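Local structure of pilin (Clostridioides difficile, 6T8S) at residues Y23-Y34 against V132-N140. The protein is the major type IV pilin PilA1, the subunit that probably assembles into the bacterium's type IV pilus fibres. Residues are numbered along the deposited sequence; the frame is centred on the assembly and turned at random.
Sequences YSSVKSAALSYY and VLYIVLIDN
Tyr23 reaches from the helix to the C-terminal strand and makes a hydrogen bond to it. Its OH donates to Val136 O over 2.7 Å. The acceptor lies at the ring edge, near the ring plane. The hydroxyl in turn lies in the plane of the carbonyl, with a C=O...O angle of 149°. The ring gets there because CG stands anti to the backbone N (chi1 170°). Two methyls press obliquely on CD1 and CE1 of the same ring. Ile135 CG2 is 3.3 Å from Tyr23 CE1, and Leu137 CD2 is 3.4 Å from that atom. The bond at OH and the methyls at CE1 should limit movement of this buried ring.

Leu137 has the largest buried area of the contact. It passes the Tyr23 side chain, pointing the other way, and its two methyls divide the work. CD2 packs against Tyr23 and Lys27 CB, while CD1 meets Val26 CG1 at 3.9 Å. Lys27 is fully extended, with CG anti to the backbone N. Its methylenes pass alongside Leu137 O, carrying NZ beyond it.

Ile138 meets the next turn of the helix. Its CD1 lies 3.8 Å from Leu31 CD2 and 4.1 Å from Ala30 CB. Tyr34 meets Asn140, the last modelled residue and poorly ordered, with ring and amide planes 40° apart.

The contact lays the long helix 9-37 on the antiparallel sheet, as in the type IV pilin fold. Leu137 and Ile138 form a classic beta bulge opposite Leu79 of strand 78-83. Leu79 also touches Ala30, and Leu72 of strand 70-75 packs on Leu137.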
loop_
_atom_site.group_PDB
_atom_site.type_symbol
_atom_site.label_atom_id
_atom_site.label_comp_id
_atom_site.label_asym_id
_atom_site.label_seq_id
_atom_site.Cartn_x
_atom_site.Cartn_y
_atom_site.Cartn_z
ATOM N N TYR A 23 6.045 1.210 -3.078
ATOM C CA TYR A 23 5.341 -0.067 -3.357
ATOM C C TYR A 23 6.331 -1.083 -3.953
ATOM O O TYR A 23 6.394 -2.236 -3.500
ATOM C CB TYR A 23 4.148 0.199 -4.278
ATOM C CG TYR A 23 3.504 -1.047 -4.822
ATOM C CD1 TYR A 23 2.595 -1.724 -4.039
ATOM C CD2 TYR A 23 3.801 -1.555 -6.077
ATOM C CE1 TYR A 23 1.988 -2.883 -4.480
ATOM C CE2 TYR A 23 3.179 -2.710 -6.548
ATOM C CZ TYR A 23 2.274 -3.377 -5.734
ATOM O OH TYR A 23 1.617 -4.522 -6.092
ATOM N N SER A 24 7.092 -0.655 -4.964
ATOM C CA SER A 24 8.062 -1.510 -5.688
ATOM C C SER A 24 9.151 -2.026 -4.738
ATOM O O SER A 24 9.432 -3.252 -4.760
ATOM C CB SER A 24 8.661 -0.767 -6.854
ATOM O OG SER A 24 9.487 -1.641 -7.584
ATOM N N SER A 25 9.741 -1.138 -3.937
ATOM C CA SER A 25 10.808 -1.460 -2.956
ATOM C C SER A 25 10.270 -2.435 -1.901
ATOM O O SER A 25 10.955 -3.406 -1.572
ATOM C CB SER A 25 11.370 -0.208 -2.340
ATOM O OG SER A 25 12.106 0.552 -3.297
ATOM N N VAL A 26 9.088 -2.165 -1.359
ATOM C CA VAL A 26 8.483 -3.020 -0.301
ATOM C C VAL A 26 8.139 -4.384 -0.912
ATOM O O VAL A 26 8.340 -5.406 -0.224
ATOM C CB VAL A 26 7.251 -2.348 0.332
ATOM C CG1 VAL A 26 6.503 -3.307 1.245
ATOM C CG2 VAL A 26 7.644 -1.091 1.078
ATOM N N LYS A 27 7.613 -4.408 -2.136
ATOM C CA LYS A 27 7.207 -5.673 -2.796
ATOM C C LYS A 27 8.436 -6.586 -2.941
ATOM O O LYS A 27 8.304 -7.793 -2.680
ATOM C CB LYS A 27 6.544 -5.421 -4.151
ATOM C CG LYS A 27 6.105 -6.688 -4.867
ATOM C CD LYS A 27 5.180 -6.460 -6.025
ATOM C CE LYS A 27 4.910 -7.743 -6.781
ATOM N NZ LYS A 27 4.309 -7.460 -8.098
ATOM N N SER A 28 9.572 -6.051 -3.387
ATOM C CA SER A 28 10.814 -6.841 -3.604
ATOM C C SER A 28 11.299 -7.428 -2.269
ATOM O O SER A 28 11.611 -8.657 -2.203
ATOM C CB SER A 28 11.880 -5.999 -4.268
ATOM O OG SER A 28 12.943 -6.828 -4.706
ATOM N N ALA A 29 11.325 -6.606 -1.221
ATOM C CA ALA A 29 11.737 -7.013 0.141
ATOM C C ALA A 29 10.770 -8.083 0.664
ATOM O O ALA A 29 11.249 -9.066 1.296
ATOM C CB ALA A 29 11.799 -5.815 1.057
ATOM N N ALA A 30 9.462 -7.904 0.457
ATOM C CA ALA A 30 8.437 -8.845 0.972
ATOM C C ALA A 30 8.620 -10.212 0.300
ATOM O O ALA A 30 8.478 -11.238 0.977
ATOM C CB ALA A 30 7.051 -8.316 0.742
ATOM N N LEU A 31 8.873 -10.221 -1.006
ATOM C CA LEU A 31 9.045 -11.494 -1.757
ATOM C C LEU A 31 10.267 -12.252 -1.223
ATOM O O LEU A 31 10.186 -13.500 -1.109
ATOM C CB LEU A 31 9.135 -11.193 -3.253
ATOM C CG LEU A 31 7.790 -10.928 -3.923
ATOM C CD1 LEU A 31 7.985 -10.249 -5.263
ATOM C CD2 LEU A 31 6.989 -12.218 -4.074
ATOM N N SER A 32 11.358 -11.535 -0.922
ATOM C CA SER A 32 12.599 -12.078 -0.300
ATOM C C SER A 32 12.260 -12.751 1.036
ATOM O O SER A 32 12.577 -13.951 1.214
ATOM C CB SER A 32 13.640 -11.011 -0.088
ATOM O OG SER A 32 14.259 -10.630 -1.300
ATOM N N TYR A 33 11.651 -11.993 1.947
ATOM C CA TYR A 33 11.223 -12.491 3.280
ATOM C C TYR A 33 10.393 -13.763 3.078
ATOM O O TYR A 33 10.646 -14.759 3.770
ATOM C CB TYR A 33 10.470 -11.390 4.031
ATOM C CG TYR A 33 9.962 -11.750 5.409
ATOM C CD1 TYR A 33 8.930 -12.660 5.580
ATOM C CD2 TYR A 33 10.467 -11.133 6.538
ATOM C CE1 TYR A 33 8.439 -12.969 6.840
ATOM C CE2 TYR A 33 9.980 -11.424 7.806
ATOM C CZ TYR A 33 8.956 -12.342 7.954
ATOM O OH TYR A 33 8.463 -12.659 9.191
ATOM N N TYR A 34 9.416 -13.729 2.172
ATOM C CA TYR A 34 8.475 -14.855 1.938
ATOM C C TYR A 34 9.268 -16.083 1.465
ATOM O O TYR A 34 9.064 -17.196 2.002
ATOM C CB TYR A 34 7.403 -14.454 0.927
ATOM C CG TYR A 34 6.322 -15.480 0.699
ATOM C CD1 TYR A 34 5.919 -16.347 1.702
ATOM C CD2 TYR A 34 5.670 -15.546 -0.515
ATOM C CE1 TYR A 34 4.906 -17.267 1.499
ATOM C CE2 TYR A 34 4.649 -16.455 -0.737
ATOM C CZ TYR A 34 4.270 -17.324 0.272
ATOM O OH TYR A 34 3.269 -18.219 0.040
ATOM N N VAL A 132 -8.041 5.300 4.636
ATOM C CA VAL A 132 -7.031 4.219 4.513
ATOM C C VAL A 132 -7.195 3.565 3.139
ATOM O O VAL A 132 -8.334 3.334 2.707
ATOM C CB VAL A 132 -7.136 3.204 5.663
ATOM C CG1 VAL A 132 -6.118 2.084 5.491
ATOM C CG2 VAL A 132 -6.961 3.887 7.017
ATOM N N LEU A 133 -6.069 3.298 2.475
ATOM C CA LEU A 133 -5.994 2.685 1.130
ATOM C C LEU A 133 -5.207 1.379 1.256
ATOM O O LEU A 133 -4.370 1.265 2.164
ATOM C CB LEU A 133 -5.300 3.662 0.167
ATOM C CG LEU A 133 -5.387 3.306 -1.318
ATOM C CD1 LEU A 133 -6.766 3.568 -1.875
ATOM C CD2 LEU A 133 -4.349 4.068 -2.133
ATOM N N TYR A 134 -5.473 0.433 0.360
ATOM C CA TYR A 134 -4.893 -0.922 0.365
ATOM C C TYR A 134 -4.359 -1.256 -1.032
ATOM O O TYR A 134 -5.090 -1.063 -2.010
ATOM C CB TYR A 134 -5.965 -1.915 0.811
ATOM C CG TYR A 134 -6.519 -1.627 2.179
ATOM C CD1 TYR A 134 -5.878 -2.074 3.324
ATOM C CD2 TYR A 134 -7.662 -0.858 2.326
ATOM C CE1 TYR A 134 -6.398 -1.818 4.585
ATOM C CE2 TYR A 134 -8.186 -0.579 3.578
ATOM C CZ TYR A 134 -7.557 -1.070 4.708
ATOM O OH TYR A 134 -8.065 -0.781 5.947
ATOM N N ILE A 135 -3.118 -1.747 -1.117
ATOM C CA ILE A 135 -2.529 -2.216 -2.408
ATOM C C ILE A 135 -1.995 -3.639 -2.225
ATOM O O ILE A 135 -1.085 -3.857 -1.408
ATOM C CB ILE A 135 -1.447 -1.271 -2.970
ATOM C CG1 ILE A 135 -1.868 0.203 -2.932
ATOM C CG2 ILE A 135 -1.103 -1.707 -4.389
ATOM C CD1 ILE A 135 -0.827 1.171 -3.466
ATOM N N VAL A 136 -2.532 -4.579 -2.996
ATOM C CA VAL A 136 -2.064 -5.993 -2.958
ATOM C C VAL A 136 -0.588 -6.026 -3.381
ATOM O O VAL A 136 -0.279 -5.483 -4.469
ATOM C CB VAL A 136 -2.915 -6.890 -3.864
ATOM C CG1 VAL A 136 -2.354 -8.299 -3.930
ATOM C CG2 VAL A 136 -4.365 -6.916 -3.399
ATOM N N LEU A 137 0.271 -6.639 -2.565
ATOM C CA LEU A 137 1.721 -6.853 -2.877
ATOM C C LEU A 137 1.943 -8.249 -3.470
ATOM O O LEU A 137 2.660 -8.359 -4.491
ATOM C CB LEU A 137 2.540 -6.731 -1.596
ATOM C CG LEU A 137 2.706 -5.328 -1.036
ATOM C CD1 LEU A 137 3.347 -5.388 0.344
ATOM C CD2 LEU A 137 3.551 -4.477 -1.968
ATOM N N ILE A 138 1.383 -9.267 -2.821
ATOM C CA ILE A 138 1.592 -10.700 -3.181
ATOM C C ILE A 138 0.218 -11.353 -3.269
ATOM O O ILE A 138 -0.489 -11.383 -2.260
ATOM C CB ILE A 138 2.530 -11.422 -2.192
ATOM C CG1 ILE A 138 3.864 -10.682 -2.021
ATOM C CG2 ILE A 138 2.725 -12.872 -2.630
ATOM C CD1 ILE A 138 4.829 -11.308 -1.035
ATOM N N ASP A 139 -0.117 -11.830 -4.467
ATOM C CA ASP A 139 -1.378 -12.520 -4.830
ATOM C C ASP A 139 -1.056 -14.008 -5.011
ATOM O O ASP A 139 -0.367 -14.322 -5.994
ATOM C CB ASP A 139 -1.937 -11.888 -6.113
ATOM C CG ASP A 139 -3.445 -11.974 -6.261
ATOM O OD1 ASP A 139 -3.985 -13.095 -6.138
ATOM O OD2 ASP A 139 -4.064 -10.919 -6.498
ATOM N N ASN A 140 -1.494 -14.876 -4.088
ATOM C CA ASN A 140 -1.227 -16.344 -4.123
ATOM C C ASN A 140 -2.385 -17.053 -4.840
ATOM O O ASN A 140 -2.454 -17.126 -6.074
ATOM C CB ASN A 140 -1.010 -16.933 -2.722
ATOM C CG ASN A 140 0.342 -16.612 -2.111
ATOM O OD1 ASN A 140 1.343 -16.462 -2.810
ATOM N ND2 ASN A 140 0.388 -16.529 -0.791
#